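DNA replication protein DnaC (Aquifex aeolicus, PDB 3ECC) acts as a helicase loader in the initiation of DNA replication and probably binds ATP, here holding ADP, beryllium trifluoride and magnesium. Local coordinates at residues A[28-33]-A[60-65]; A[97-102]-A[126-131]; A[101-106]-A[135-140]. One frame throughout, in Å; residues are numbered along the deposited sequence.

Interaction 1: A[28-33]-A[60-65]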
ATOM      1  N   VAL A  28       6.336  -3.297 -15.487  1.00 48.83           N
ATOM      2  CA  VAL A  28       7.766  -3.498 -15.294  1.00 48.71           C
ATOM      3  C   VAL A  28       8.033  -4.099 -13.919  1.00 49.17           C
ATOM      4  O   VAL A  28       8.796  -5.053 -13.794  1.00 49.34           O
ATOM      5  CB  VAL A  28       8.545  -2.178 -15.433  1.00 48.49           C
ATOM      6  CG1 VAL A  28       9.974  -2.350 -14.962  1.00 48.30           C
ATOM      7  CG2 VAL A  28       8.513  -1.691 -16.861  1.00 48.07           C
ATOM      8  N   PHE A  29       7.382  -3.540 -12.896  1.00 49.81           N
ATOM      9  CA  PHE A  29       7.541  -3.985 -11.503  1.00 50.20           C
ATOM     10  C   PHE A  29       7.164  -5.461 -11.342  1.00 50.88           C
ATOM     11  O   PHE A  29       7.982  -6.272 -10.903  1.00 50.99           O
ATOM     12  CB  PHE A  29       6.701  -3.099 -10.554  1.00 49.99           C
ATOM     13  CG  PHE A  29       6.769  -3.517  -9.103  1.00 48.86           C
ATOM     14  CD1 PHE A  29       7.757  -3.013  -8.264  1.00 47.78           C
ATOM     15  CD2 PHE A  29       5.853  -4.421  -8.584  1.00 47.78           C
ATOM     16  CE1 PHE A  29       7.831  -3.410  -6.934  1.00 47.41           C
ATOM     17  CE2 PHE A  29       5.919  -4.820  -7.250  1.00 47.58           C
ATOM     18  CZ  PHE A  29       6.906  -4.311  -6.427  1.00 47.14           C
ATOM     19  N   VAL A  30       5.931  -5.798 -11.727  1.00 51.81           N
ATOM     20  CA  VAL A  30       5.406  -7.172 -11.661  1.00 52.56           C
ATOM     21  C   VAL A  30       6.279  -8.156 -12.427  1.00 53.32           C
ATOM     22  O   VAL A  30       6.452  -9.310 -12.019  1.00 53.53           O
ATOM     23  CB  VAL A  30       3.976  -7.248 -12.233  1.00 52.49           C
ATOM     24  CG1 VAL A  30       3.544  -8.699 -12.420  1.00 52.67           C
ATOM     25  CG2 VAL A  30       3.000  -6.501 -11.332  1.00 52.35           C
ATOM     26  N   HIS A  31       6.838  -7.692 -13.535  1.00 54.12           N
ATOM     27  CA  HIS A  31       7.705  -8.521 -14.346  1.00 55.12           C
ATOM     28  C   HIS A  31       9.056  -8.789 -13.666  1.00 55.37           C
ATOM     29  O   HIS A  31       9.582  -9.904 -13.737  1.00 56.03           O
ATOM     30  CB  HIS A  31       7.914  -7.890 -15.726  1.00 55.26           C
ATOM     31  CG  HIS A  31       8.647  -8.773 -16.682  1.00 56.40           C
ATOM     32  ND1 HIS A  31       9.890  -8.452 -17.190  1.00 57.14           N
ATOM     33  CD2 HIS A  31       8.327  -9.983 -17.201  1.00 57.14           C
ATOM     34  CE1 HIS A  31      10.297  -9.422 -17.990  1.00 57.38           C
ATOM     35  NE2 HIS A  31       9.367 -10.362 -18.015  1.00 57.53           N
ATOM     36  N   ASN A  32       9.598  -7.780 -12.990  1.00 55.13           N
ATOM     37  CA  ASN A  32      10.924  -7.889 -12.392  1.00 54.92           C
ATOM     38  C   ASN A  32      10.898  -8.219 -10.919  1.00 54.64           C
ATOM     39  O   ASN A  32      11.854  -7.932 -10.206  1.00 54.59           O
ATOM     40  CB  ASN A  32      11.695  -6.590 -12.594  1.00 55.20           C
ATOM     41  CG  ASN A  32      12.111  -6.389 -14.024  1.00 55.80           C
ATOM     42  OD1 ASN A  32      11.995  -7.299 -14.845  1.00 57.22           O
ATOM     43  ND2 ASN A  32      12.610  -5.196 -14.338  1.00 55.52           N
ATOM     44  N   PHE A  33       9.806  -8.827 -10.465  1.00 54.28           N
ATOM     45  CA  PHE A  33       9.543  -8.961  -9.042  1.00 53.72           C
ATOM     46  C   PHE A  33      10.303 -10.108  -8.363  1.00 53.78           C
ATOM     47  O   PHE A  33      10.085 -11.290  -8.659  1.00 54.11           O
ATOM     48  CB  PHE A  33       8.040  -9.098  -8.799  1.00 53.38           C
ATOM     49  CG  PHE A  33       7.655  -9.049  -7.350  1.00 52.95           C
ATOM     50  CD1 PHE A  33       7.618  -7.838  -6.661  1.00 52.01           C
ATOM     51  CD2 PHE A  33       7.335 -10.212  -6.670  1.00 51.81           C
ATOM     52  CE1 PHE A  33       7.268  -7.788  -5.326  1.00 50.85           C
ATOM     53  CE2 PHE A  33       6.979 -10.167  -5.332  1.00 51.55           C
ATOM     54  CZ  PHE A  33       6.946  -8.950  -4.661  1.00 50.85           C
ATOM     55  N   LYS A  60      -2.693  -9.130  -8.002  1.00 49.86           N
ATOM     56  CA  LYS A  60      -3.127 -10.248  -8.842  1.00 50.89           C
ATOM     57  C   LYS A  60      -2.089 -10.581  -9.910  1.00 51.61           C
ATOM     58  O   LYS A  60      -1.781 -11.754 -10.142  1.00 51.49           O
ATOM     59  CB  LYS A  60      -4.457  -9.915  -9.522  1.00 50.90           C
ATOM     60  CG  LYS A  60      -5.688 -10.421  -8.807  1.00 51.15           C
ATOM     61  CD  LYS A  60      -6.961  -9.848  -9.442  1.00 52.63           C
ATOM     62  CE  LYS A  60      -7.090 -10.208 -10.934  1.00 53.50           C
ATOM     63  NZ  LYS A  60      -7.375 -11.666 -11.189  1.00 54.15           N
ATOM     64  N   ALA A  61      -1.551  -9.542 -10.551  1.00 52.44           N
ATOM     65  CA  ALA A  61      -0.564  -9.717 -11.607  1.00 53.21           C
ATOM     66  C   ALA A  61       0.666 -10.461 -11.096  1.00 53.97           C
ATOM     67  O   ALA A  61       1.178 -11.357 -11.763  1.00 54.08           O
ATOM     68  CB  ALA A  61      -0.174  -8.373 -12.197  1.00 53.17           C
ATOM     69  N   ILE A  62       1.125 -10.098  -9.901  1.00 54.99           N
ATOM     70  CA  ILE A  62       2.221 -10.805  -9.248  1.00 55.98           C
ATOM     71  C   ILE A  62       1.868 -12.279  -9.087  1.00 57.23           C
ATOM     72  O   ILE A  62       2.651 -13.155  -9.447  1.00 57.30           O
ATOM     73  CB  ILE A  62       2.546 -10.188  -7.872  1.00 55.63           C
ATOM     74  CG1 ILE A  62       3.192  -8.816  -8.054  1.00 54.88           C
ATOM     75  CG2 ILE A  62       3.458 -11.109  -7.065  1.00 55.41           C
ATOM     76  CD1 ILE A  62       3.171  -7.967  -6.824  1.00 54.54           C
ATOM     77  N   TYR A  63       0.663 -12.539  -8.588  1.00 58.63           N
ATOM     78  CA  TYR A  63       0.198 -13.900  -8.363  1.00 60.20           C
ATOM     79  C   TYR A  63      -0.011 -14.701  -9.660  1.00 60.83           C
ATOM     80  O   TYR A  63       0.150 -15.922  -9.676  1.00 61.01           O
ATOM     81  CB  TYR A  63      -1.091 -13.884  -7.540  1.00 60.37           C
ATOM     82  CG  TYR A  63      -1.890 -15.158  -7.653  1.00 62.28           C
ATOM     83  CD1 TYR A  63      -1.546 -16.284  -6.910  1.00 63.37           C
ATOM     84  CD2 TYR A  63      -2.978 -15.247  -8.524  1.00 63.97           C
ATOM     85  CE1 TYR A  63      -2.269 -17.461  -7.012  1.00 64.50           C
ATOM     86  CE2 TYR A  63      -3.706 -16.425  -8.639  1.00 65.04           C
ATOM     87  CZ  TYR A  63      -3.345 -17.527  -7.880  1.00 65.25           C
ATOM     88  OH  TYR A  63      -4.059 -18.697  -7.987  1.00 66.74           O
ATOM     89  N   GLU A  64      -0.367 -14.021 -10.744  1.00 61.72           N
ATOM     90  CA  GLU A  64      -0.648 -14.712 -12.006  1.00 62.53           C
ATOM     91  C   GLU A  64       0.585 -14.849 -12.893  1.00 62.73           C
ATOM     92  O   GLU A  64       0.568 -15.614 -13.852  1.00 63.07           O
ATOM     93  CB  GLU A  64      -1.805 -14.045 -12.770  1.00 62.65           C
ATOM     94  CG  GLU A  64      -1.452 -12.725 -13.466  1.00 64.38           C
ATOM     95  CD  GLU A  64      -2.688 -11.949 -13.946  1.00 66.69           C
ATOM     96  OE1 GLU A  64      -3.749 -12.581 -14.161  1.00 67.71           O
ATOM     97  OE2 GLU A  64      -2.596 -10.707 -14.113  1.00 67.07           O
ATOM     98  N   LYS A  65       1.653 -14.120 -12.566  1.00 62.99           N
ATOM     99  CA  LYS A  65       2.909 -14.188 -13.335  1.00 63.37           C
ATOM    100  C   LYS A  65       4.080 -14.749 -12.527  1.00 63.34           C
ATOM    101  O   LYS A  65       5.067 -15.226 -13.104  1.00 63.36           O
ATOM    102  CB  LYS A  65       3.288 -12.815 -13.906  1.00 63.52           C
ATOM    103  CG  LYS A  65       2.547 -12.443 -15.180  1.00 64.87           C
ATOM    104  CD  LYS A  65       2.221 -10.954 -15.211  1.00 66.66           C
ATOM    105  CE  LYS A  65       1.193 -10.636 -16.302  1.00 67.74           C
ATOM    106  NZ  LYS A  65       0.772  -9.203 -16.274  1.00 68.01           N
TER
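Val30, near the C-terminal end of helix 17-31, presses both methyls against the last turns of helix 51-65. Its CG1 lies 3.7 Å from Ala61 CB and rests against the backbone carbonyl of the same residue, Val30 CG1 to Ala61 O being 3.6 Å. The other methyl, CG2, touches Ala61 CB as well and reaches Ile62 CG1 at 4.0 Å, which places the valine fork astride the alanine methyl. On the outer side, the aliphatic part of Lys65 passes the valine, Lys65 CD lying 3.8 Å from Val30 CG1.

Ile62 answers with two branches that meet two phenylalanines differently. Its CD1 stands 4.3 Å above the plane of the Phe33 ring, over the ring centre, while CG2 lies 4.0 Å from both Phe33 CD2 and CE2. Toward Phe29 the same CD1 comes in at the ring edge, near the plane, 4.2 Å from Phe29 CE2. CG1 of Ile62 is anti to the carbonyl carbon (chi1 -70°), an orientation that carries it to Val30 and leaves CG2 for Phe33. Packing of apolar side-chain atoms makes the contact, the Ala61 carbonyl and Lys65 methylenes at its side.

Asn32 is the first residue to leave the helical conformation, and this exit brings Phe33 round beside Ile62. The ring of Phe33 continues inward onto Val103 and Ser135, and Ala61 also touches Leu9. At the surface His31 O accepts a hydrogen bond from Lys66 NZ. The two helices thus meet near their C-terminal ends, whereas Gln19, in the first turn of one, and Lys51 and Thr52, at the start of the other, line the ADP pocket; the contact joins these helices to each other and, through Phe33, to the N-terminal ends of interior strands 104-107 and 136-141.

Interaction 2: A[97-102]-A[126-131]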
ATOM      1  N   THR A  97       1.777 -14.078   9.721  1.00 62.80           N
ATOM      2  CA  THR A  97       1.418 -14.217   8.318  1.00 62.03           C
ATOM      3  C   THR A  97       1.339 -12.858   7.643  1.00 61.45           C
ATOM      4  O   THR A  97       1.677 -12.731   6.463  1.00 61.92           O
ATOM      5  CB  THR A  97       0.075 -14.935   8.141  1.00 62.12           C
ATOM      6  OG1 THR A  97      -0.867 -14.408   9.084  1.00 62.04           O
ATOM      7  CG2 THR A  97       0.237 -16.440   8.360  1.00 62.16           C
ATOM      8  N   VAL A  98       0.910 -11.846   8.398  1.00 60.15           N
ATOM      9  CA  VAL A  98       0.875 -10.474   7.902  1.00 58.93           C
ATOM     10  C   VAL A  98       2.285  -9.894   7.800  1.00 58.16           C
ATOM     11  O   VAL A  98       2.695  -9.447   6.730  1.00 58.16           O
ATOM     12  CB  VAL A  98      -0.014  -9.557   8.783  1.00 58.92           C
ATOM     13  CG1 VAL A  98       0.197  -8.093   8.419  1.00 58.42           C
ATOM     14  CG2 VAL A  98      -1.476  -9.935   8.634  1.00 58.74           C
ATOM     15  N   LEU A  99       3.032  -9.937   8.902  1.00 57.07           N
ATOM     16  CA  LEU A  99       4.394  -9.396   8.934  1.00 56.02           C
ATOM     17  C   LEU A  99       5.324 -10.101   7.948  1.00 55.46           C
ATOM     18  O   LEU A  99       6.083  -9.453   7.239  1.00 55.45           O
ATOM     19  CB  LEU A  99       4.985  -9.477  10.350  1.00 55.96           C
ATOM     20  CG  LEU A  99       4.437  -8.571  11.459  1.00 55.39           C
ATOM     21  CD1 LEU A  99       5.038  -8.966  12.801  1.00 54.60           C
ATOM     22  CD2 LEU A  99       4.676  -7.093  11.165  1.00 54.51           C
ATOM     23  N   ASN A 100       5.247 -11.427   7.896  1.00 54.89           N
ATOM     24  CA  ASN A 100       6.149 -12.210   7.053  1.00 54.36           C
ATOM     25  C   ASN A 100       5.627 -12.461   5.639  1.00 53.81           C
ATOM     26  O   ASN A 100       6.227 -13.210   4.876  1.00 53.80           O
ATOM     27  CB  ASN A 100       6.525 -13.525   7.749  1.00 54.18           C
ATOM     28  CG  ASN A 100       7.504 -13.314   8.903  1.00 54.25           C
ATOM     29  OD1 ASN A 100       8.492 -12.589   8.768  1.00 53.39           O
ATOM     30  ND2 ASN A 100       7.236 -13.953  10.039  1.00 54.55           N
ATOM     31  N   SER A 101       4.521 -11.813   5.293  1.00 53.11           N
ATOM     32  CA  SER A 101       3.930 -11.958   3.972  1.00 52.54           C
ATOM     33  C   SER A 101       4.839 -11.416   2.869  1.00 52.11           C
ATOM     34  O   SER A 101       5.421 -10.340   3.003  1.00 51.83           O
ATOM     35  CB  SER A 101       2.578 -11.256   3.913  1.00 52.63           C
ATOM     36  OG  SER A 101       1.916 -11.561   2.698  1.00 53.46           O
ATOM     37  N   PRO A 102       4.937 -12.161   1.755  1.00 51.81           N
ATOM     38  CA  PRO A 102       5.760 -11.773   0.606  1.00 51.34           C
ATOM     39  C   PRO A 102       5.267 -10.499  -0.076  1.00 50.94           C
ATOM     40  O   PRO A 102       6.076  -9.713  -0.569  1.00 50.96           O
ATOM     41  CB  PRO A 102       5.630 -12.975  -0.342  1.00 51.35           C
ATOM     42  CG  PRO A 102       4.387 -13.682   0.096  1.00 51.50           C
ATOM     43  CD  PRO A 102       4.339 -13.497   1.575  1.00 51.80           C
ATOM     44  N   ILE A 126       5.588  -1.668   9.433  1.00 41.30           N
ATOM     45  CA  ILE A 126       6.420  -1.068   8.401  1.00 41.07           C
ATOM     46  C   ILE A 126       7.929  -1.188   8.689  1.00 41.39           C
ATOM     47  O   ILE A 126       8.731  -1.437   7.777  1.00 41.53           O
ATOM     48  CB  ILE A 126       6.009   0.392   8.146  1.00 40.84           C
ATOM     49  CG1 ILE A 126       4.720   0.407   7.326  1.00 40.73           C
ATOM     50  CG2 ILE A 126       7.112   1.150   7.424  1.00 39.61           C
ATOM     51  CD1 ILE A 126       3.878   1.621   7.532  1.00 41.62           C
ATOM     52  N   THR A 127       8.313  -1.029   9.949  1.00 41.21           N
ATOM     53  CA  THR A 127       9.714  -1.198  10.339  1.00 41.46           C
ATOM     54  C   THR A 127      10.165  -2.661  10.151  1.00 41.27           C
ATOM     55  O   THR A 127      11.275  -2.933   9.691  1.00 41.04           O
ATOM     56  CB  THR A 127       9.941  -0.720  11.789  1.00 41.18           C
ATOM     57  OG1 THR A 127       9.554   0.652  11.889  1.00 41.39           O
ATOM     58  CG2 THR A 127      11.381  -0.850  12.184  1.00 41.59           C
ATOM     59  N   TYR A 128       9.284  -3.594  10.491  1.00 41.35           N
ATOM     60  CA  TYR A 128       9.558  -5.008  10.301  1.00 41.52           C
ATOM     61  C   TYR A 128       9.770  -5.335   8.823  1.00 41.53           C
ATOM     62  O   TYR A 128      10.753  -5.989   8.457  1.00 41.77           O
ATOM     63  CB  TYR A 128       8.411  -5.837  10.859  1.00 41.54           C
ATOM     64  CG  TYR A 128       8.678  -7.312  10.890  1.00 42.72           C
ATOM     65  CD1 TYR A 128       9.292  -7.909  11.998  1.00 43.66           C
ATOM     66  CD2 TYR A 128       8.315  -8.121   9.820  1.00 43.95           C
ATOM     67  CE1 TYR A 128       9.541  -9.277  12.030  1.00 44.27           C
ATOM     68  CE2 TYR A 128       8.557  -9.489   9.839  1.00 44.60           C
ATOM     69  CZ  TYR A 128       9.170 -10.065  10.943  1.00 44.07           C
ATOM     70  OH  TYR A 128       9.405 -11.419  10.956  1.00 43.59           O
ATOM     71  N   ARG A 129       8.865  -4.846   7.980  1.00 41.17           N
ATOM     72  CA  ARG A 129       8.912  -5.113   6.545  1.00 41.06           C
ATOM     73  C   ARG A 129      10.013  -4.323   5.857  1.00 41.24           C
ATOM     74  O   ARG A 129      10.493  -4.724   4.803  1.00 41.54           O
ATOM     75  CB  ARG A 129       7.551  -4.835   5.902  1.00 40.81           C
ATOM     76  CG  ARG A 129       6.462  -5.795   6.381  1.00 39.98           C
ATOM     77  CD  ARG A 129       5.117  -5.539   5.725  1.00 39.33           C
ATOM     78  NE  ARG A 129       5.084  -6.002   4.336  1.00 38.68           N
ATOM     79  CZ  ARG A 129       5.043  -7.282   3.974  1.00 37.78           C
ATOM     80  NH1 ARG A 129       5.033  -8.234   4.899  1.00 35.96           N
ATOM     81  NH2 ARG A 129       5.035  -7.611   2.685  1.00 37.11           N
ATOM     82  N   TYR A 130      10.412  -3.207   6.464  1.00 41.44           N
ATOM     83  CA  TYR A 130      11.621  -2.466   6.058  1.00 41.85           C
ATOM     84  C   TYR A 130      12.902  -3.244   6.394  1.00 42.27           C
ATOM     85  O   TYR A 130      13.796  -3.368   5.559  1.00 42.59           O
ATOM     86  CB  TYR A 130      11.659  -1.088   6.731  1.00 41.68           C
ATOM     87  CG  TYR A 130      12.895  -0.261   6.437  1.00 42.04           C
ATOM     88  CD1 TYR A 130      13.037   0.403   5.224  1.00 42.96           C
ATOM     89  CD2 TYR A 130      13.912  -0.124   7.380  1.00 41.80           C
ATOM     90  CE1 TYR A 130      14.165   1.170   4.949  1.00 42.43           C
ATOM     91  CE2 TYR A 130      15.044   0.640   7.111  1.00 41.14           C
ATOM     92  CZ  TYR A 130      15.162   1.282   5.896  1.00 41.94           C
ATOM     93  OH  TYR A 130      16.277   2.036   5.618  1.00 41.97           O
ATOM     94  N   ASN A 131      12.989  -3.762   7.614  1.00 42.56           N
ATOM     95  CA  ASN A 131      14.196  -4.472   8.050  1.00 43.14           C
ATOM     96  C   ASN A 131      14.382  -5.834   7.382  1.00 43.49           C
ATOM     97  O   ASN A 131      15.513  -6.262   7.128  1.00 43.54           O
ATOM     98  CB  ASN A 131      14.213  -4.633   9.571  1.00 42.95           C
ATOM     99  CG  ASN A 131      14.264  -3.307  10.296  1.00 42.45           C
ATOM    100  OD1 ASN A 131      14.826  -2.330   9.795  1.00 41.55           O
ATOM    101  ND2 ASN A 131      13.663  -3.260  11.477  1.00 41.92           N
TER
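The C-terminal end of helix 93-99 is gripped by Tyr128 and Arg129 from the last turn of helix 116-131. Arg129 brings its guanidinium edge to the carbonyl oxygens at the helix end. NH1 and NH2 both donate to Ser101 O, at 2.9 Å from Arg129 NH1 and 2.8 Å from Arg129 NH2; the NH1 bond falls on a lone pair, while NH2 lies 38° above the carbonyl plane. A further, weak bond runs from Arg129 NH1 to Leu99 O (2.8 Å). The arginine chain bends at chi3 (74°), which swings NE off the line of the chain, and NH2 also donates to Ser135 O. A leucine in place of Arg129 would probably leave the carbonyls of Ser101 and Ser135 without these donors and remove one tie between them. Next to Arg129 on the same helix, Tyr128 OH donates to Asn100 OD1 at 2.6 Å, with the amide and ring planes 61° apart. Leu99 covers one ring face of Tyr128, its CG 4.2 Å above the plane and offset toward the rim. Helix 116-131 is the crossover helix of the beta-alpha-beta unit between strands 104-107 and 136-141, an element typical of P-loop NTPase sheets.

Interaction 3: A[101-106]-A[135-140]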
ATOM      1  N   SER A 101       4.521 -11.813   5.293  1.00 53.11           N
ATOM      2  CA  SER A 101       3.930 -11.958   3.972  1.00 52.54           C
ATOM      3  C   SER A 101       4.839 -11.416   2.869  1.00 52.11           C
ATOM      4  O   SER A 101       5.421 -10.340   3.003  1.00 51.83           O
ATOM      5  CB  SER A 101       2.578 -11.256   3.913  1.00 52.63           C
ATOM      6  OG  SER A 101       1.916 -11.561   2.698  1.00 53.46           O
ATOM      7  N   PRO A 102       4.937 -12.161   1.755  1.00 51.81           N
ATOM      8  CA  PRO A 102       5.760 -11.773   0.606  1.00 51.34           C
ATOM      9  C   PRO A 102       5.267 -10.499  -0.076  1.00 50.94           C
ATOM     10  O   PRO A 102       6.076  -9.713  -0.569  1.00 50.96           O
ATOM     11  CB  PRO A 102       5.630 -12.975  -0.342  1.00 51.35           C
ATOM     12  CG  PRO A 102       4.387 -13.682   0.096  1.00 51.50           C
ATOM     13  CD  PRO A 102       4.339 -13.497   1.575  1.00 51.80           C
ATOM     14  N   VAL A 103       3.951 -10.309  -0.118  1.00 50.57           N
ATOM     15  CA  VAL A 103       3.363  -9.082  -0.654  1.00 50.25           C
ATOM     16  C   VAL A 103       2.222  -8.644   0.250  1.00 49.71           C
ATOM     17  O   VAL A 103       1.351  -9.441   0.581  1.00 49.70           O
ATOM     18  CB  VAL A 103       2.809  -9.280  -2.085  1.00 50.39           C
ATOM     19  CG1 VAL A 103       2.087  -8.030  -2.556  1.00 51.08           C
ATOM     20  CG2 VAL A 103       3.920  -9.619  -3.049  1.00 50.68           C
ATOM     21  N   LEU A 104       2.240  -7.382   0.660  1.00 49.20           N
ATOM     22  CA  LEU A 104       1.185  -6.846   1.501  1.00 48.73           C
ATOM     23  C   LEU A 104       0.690  -5.516   0.956  1.00 48.65           C
ATOM     24  O   LEU A 104       1.483  -4.650   0.581  1.00 48.45           O
ATOM     25  CB  LEU A 104       1.664  -6.686   2.950  1.00 48.70           C
ATOM     26  CG  LEU A 104       0.629  -6.260   4.006  1.00 48.49           C
ATOM     27  CD1 LEU A 104      -0.347  -7.389   4.343  1.00 48.08           C
ATOM     28  CD2 LEU A 104       1.323  -5.772   5.264  1.00 47.37           C
ATOM     29  N   VAL A 105      -0.632  -5.372   0.898  1.00 48.38           N
ATOM     30  CA  VAL A 105      -1.246  -4.118   0.519  1.00 47.99           C
ATOM     31  C   VAL A 105      -1.834  -3.467   1.756  1.00 47.96           C
ATOM     32  O   VAL A 105      -2.713  -4.036   2.407  1.00 48.05           O
ATOM     33  CB  VAL A 105      -2.370  -4.318  -0.525  1.00 48.07           C
ATOM     34  CG1 VAL A 105      -2.807  -2.970  -1.103  1.00 47.39           C
ATOM     35  CG2 VAL A 105      -1.920  -5.256  -1.627  1.00 47.89           C
ATOM     36  N   LEU A 106      -1.328  -2.285   2.092  1.00 47.79           N
ATOM     37  CA  LEU A 106      -1.958  -1.438   3.097  1.00 47.95           C
ATOM     38  C   LEU A 106      -2.754  -0.338   2.399  1.00 48.48           C
ATOM     39  O   LEU A 106      -2.180   0.640   1.913  1.00 48.39           O
ATOM     40  CB  LEU A 106      -0.912  -0.824   4.034  1.00 47.63           C
ATOM     41  CG  LEU A 106      -0.011  -1.759   4.846  1.00 46.56           C
ATOM     42  CD1 LEU A 106       0.927  -0.954   5.716  1.00 44.92           C
ATOM     43  CD2 LEU A 106      -0.827  -2.720   5.688  1.00 46.00           C
ATOM     44  N   SER A 135       8.314  -6.869   0.631  1.00 46.72           N
ATOM     45  CA  SER A 135       7.707  -5.923  -0.309  1.00 47.40           C
ATOM     46  C   SER A 135       6.279  -5.600   0.070  1.00 47.54           C
ATOM     47  O   SER A 135       5.485  -6.490   0.370  1.00 47.31           O
ATOM     48  CB  SER A 135       7.763  -6.453  -1.738  1.00 47.60           C
ATOM     49  OG  SER A 135       7.596  -7.864  -1.756  1.00 48.93           O
ATOM     50  N   THR A 136       5.962  -4.311   0.058  1.00 47.78           N
ATOM     51  CA  THR A 136       4.681  -3.840   0.546  1.00 47.83           C
ATOM     52  C   THR A 136       4.158  -2.679  -0.292  1.00 47.86           C
ATOM     53  O   THR A 136       4.873  -1.710  -0.558  1.00 47.91           O
ATOM     54  CB  THR A 136       4.743  -3.456   2.054  1.00 47.92           C
ATOM     55  OG1 THR A 136       3.730  -2.488   2.348  1.00 48.48           O
ATOM     56  CG2 THR A 136       6.093  -2.871   2.414  1.00 48.06           C
ATOM     57  N   ILE A 137       2.903  -2.795  -0.713  1.00 47.93           N
ATOM     58  CA  ILE A 137       2.272  -1.773  -1.533  1.00 47.89           C
ATOM     59  C   ILE A 137       1.306  -0.939  -0.704  1.00 47.98           C
ATOM     60  O   ILE A 137       0.570  -1.462   0.127  1.00 47.76           O
ATOM     61  CB  ILE A 137       1.547  -2.394  -2.741  1.00 47.93           C
ATOM     62  CG1 ILE A 137       2.535  -3.212  -3.582  1.00 47.80           C
ATOM     63  CG2 ILE A 137       0.874  -1.305  -3.580  1.00 47.90           C
ATOM     64  CD1 ILE A 137       1.884  -4.131  -4.608  1.00 48.08           C
ATOM     65  N   ILE A 138       1.322   0.366  -0.930  1.00 48.52           N
ATOM     66  CA  ILE A 138       0.539   1.291  -0.124  1.00 49.24           C
ATOM     67  C   ILE A 138      -0.274   2.198  -1.032  1.00 50.15           C
ATOM     68  O   ILE A 138       0.203   2.627  -2.075  1.00 50.23           O
ATOM     69  CB  ILE A 138       1.463   2.166   0.768  1.00 48.92           C
ATOM     70  CG1 ILE A 138       2.158   1.320   1.835  1.00 47.40           C
ATOM     71  CG2 ILE A 138       0.682   3.322   1.399  1.00 49.36           C
ATOM     72  CD1 ILE A 138       3.400   1.957   2.394  1.00 44.16           C
ATOM     73  N   THR A 139      -1.518   2.459  -0.653  1.00 51.52           N
ATOM     74  CA  THR A 139      -2.281   3.543  -1.266  1.00 53.09           C
ATOM     75  C   THR A 139      -2.653   4.538  -0.187  1.00 54.61           C
ATOM     76  O   THR A 139      -3.008   4.156   0.930  1.00 54.60           O
ATOM     77  CB  THR A 139      -3.553   3.058  -2.004  1.00 52.71           C
ATOM     78  OG1 THR A 139      -4.588   2.753  -1.060  1.00 52.60           O
ATOM     79  CG2 THR A 139      -3.254   1.830  -2.847  1.00 52.52           C
ATOM     80  N   THR A 140      -2.547   5.817  -0.512  1.00 56.60           N
ATOM     81  CA  THR A 140      -2.739   6.855   0.477  1.00 58.85           C
ATOM     82  C   THR A 140      -3.376   8.099  -0.132  1.00 60.95           C
ATOM     83  O   THR A 140      -3.271   8.351  -1.339  1.00 61.06           O
ATOM     84  CB  THR A 140      -1.399   7.220   1.190  1.00 58.57           C
ATOM     85  OG1 THR A 140      -1.651   8.155   2.244  1.00 57.84           O
ATOM     86  CG2 THR A 140      -0.390   7.808   0.201  1.00 58.29           C
TER
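Leu104, Val105 and Leu106 pair in parallel register with Thr136, Ile137 and Ile138, the short strand axes 4.6 Å apart and 18° from parallel. Leu104 O accepts from Ile137 N at 2.7 Å, Ile137 O accepts from Leu106 N at 2.9 Å, and Leu106 O from Thr139 N at 3.2 Å; Leu104 N to Ser135 O is longer, 3.4 Å, and weak.

Just N-terminal to the paired residues, Ser135 OG donates to Pro102 O at 2.7 Å, nearly along the C=O axis (174°). Its chi1 of 35° holds OG in the crowded position between backbone N and carbonyl carbon, turned to the proline carbonyl. Ser101 OG folds back within its own segment onto Val103 O.

Strands 104-107 and 136-141 are the two parallel strands of a beta-alpha-beta unit and neighbouring interior strands of the five-stranded P-loop NTPase sheet, with 71-74 bonded beyond the first and 40-45 beyond the second. Val105 and Ile137 point to the face covered by helix 51-65, where they meet Ala55 and Thr58 respectively. Leu104, Leu106, Thr136 and Ile138 point to the other face, Leu106 CB lying 4.3 Å from Ile138 CG1. Val103 CG1 comes within 4.4 Å of Ile137 CD1.

At the C-terminal end, Thr139 OG1 is hydrogen-bonded to Asp107 OD2 and Asp108 N, fixing the Asp107 carboxylate and Asp108 amide beside it. Both aspartates bind magnesium in structures of this protein, though Asp107 does not in this model; their position after a hydrophobic strand is consistent with a Walker B motif. Asp108 also lines the beryllium trifluoride pocket.

How the interactions relate
Interaction 1 comes first along the chain; interactions 2 and 3 then start from the same stretch and share Ser101 and Pro102. Centres of interactions 2 and 3 lie about 9 Å apart, those of 1 and 3 about 14 Å, and those of 1 and 2 about 19 Å. Interaction 3 is the strand pairing inside the sheet, while interaction 1 joins helices 17-31 and 51-65, and interaction 2 joins helices 93-99 and 116-131. Both helix contacts meet Ser135, Phe33 CZ packing on its OG and Arg129 NH2 on its O. Residues at or just after helix ends thus pack on the N-terminal side of these neighbouring strands, whose C-terminal ends lead to the nucleotide site.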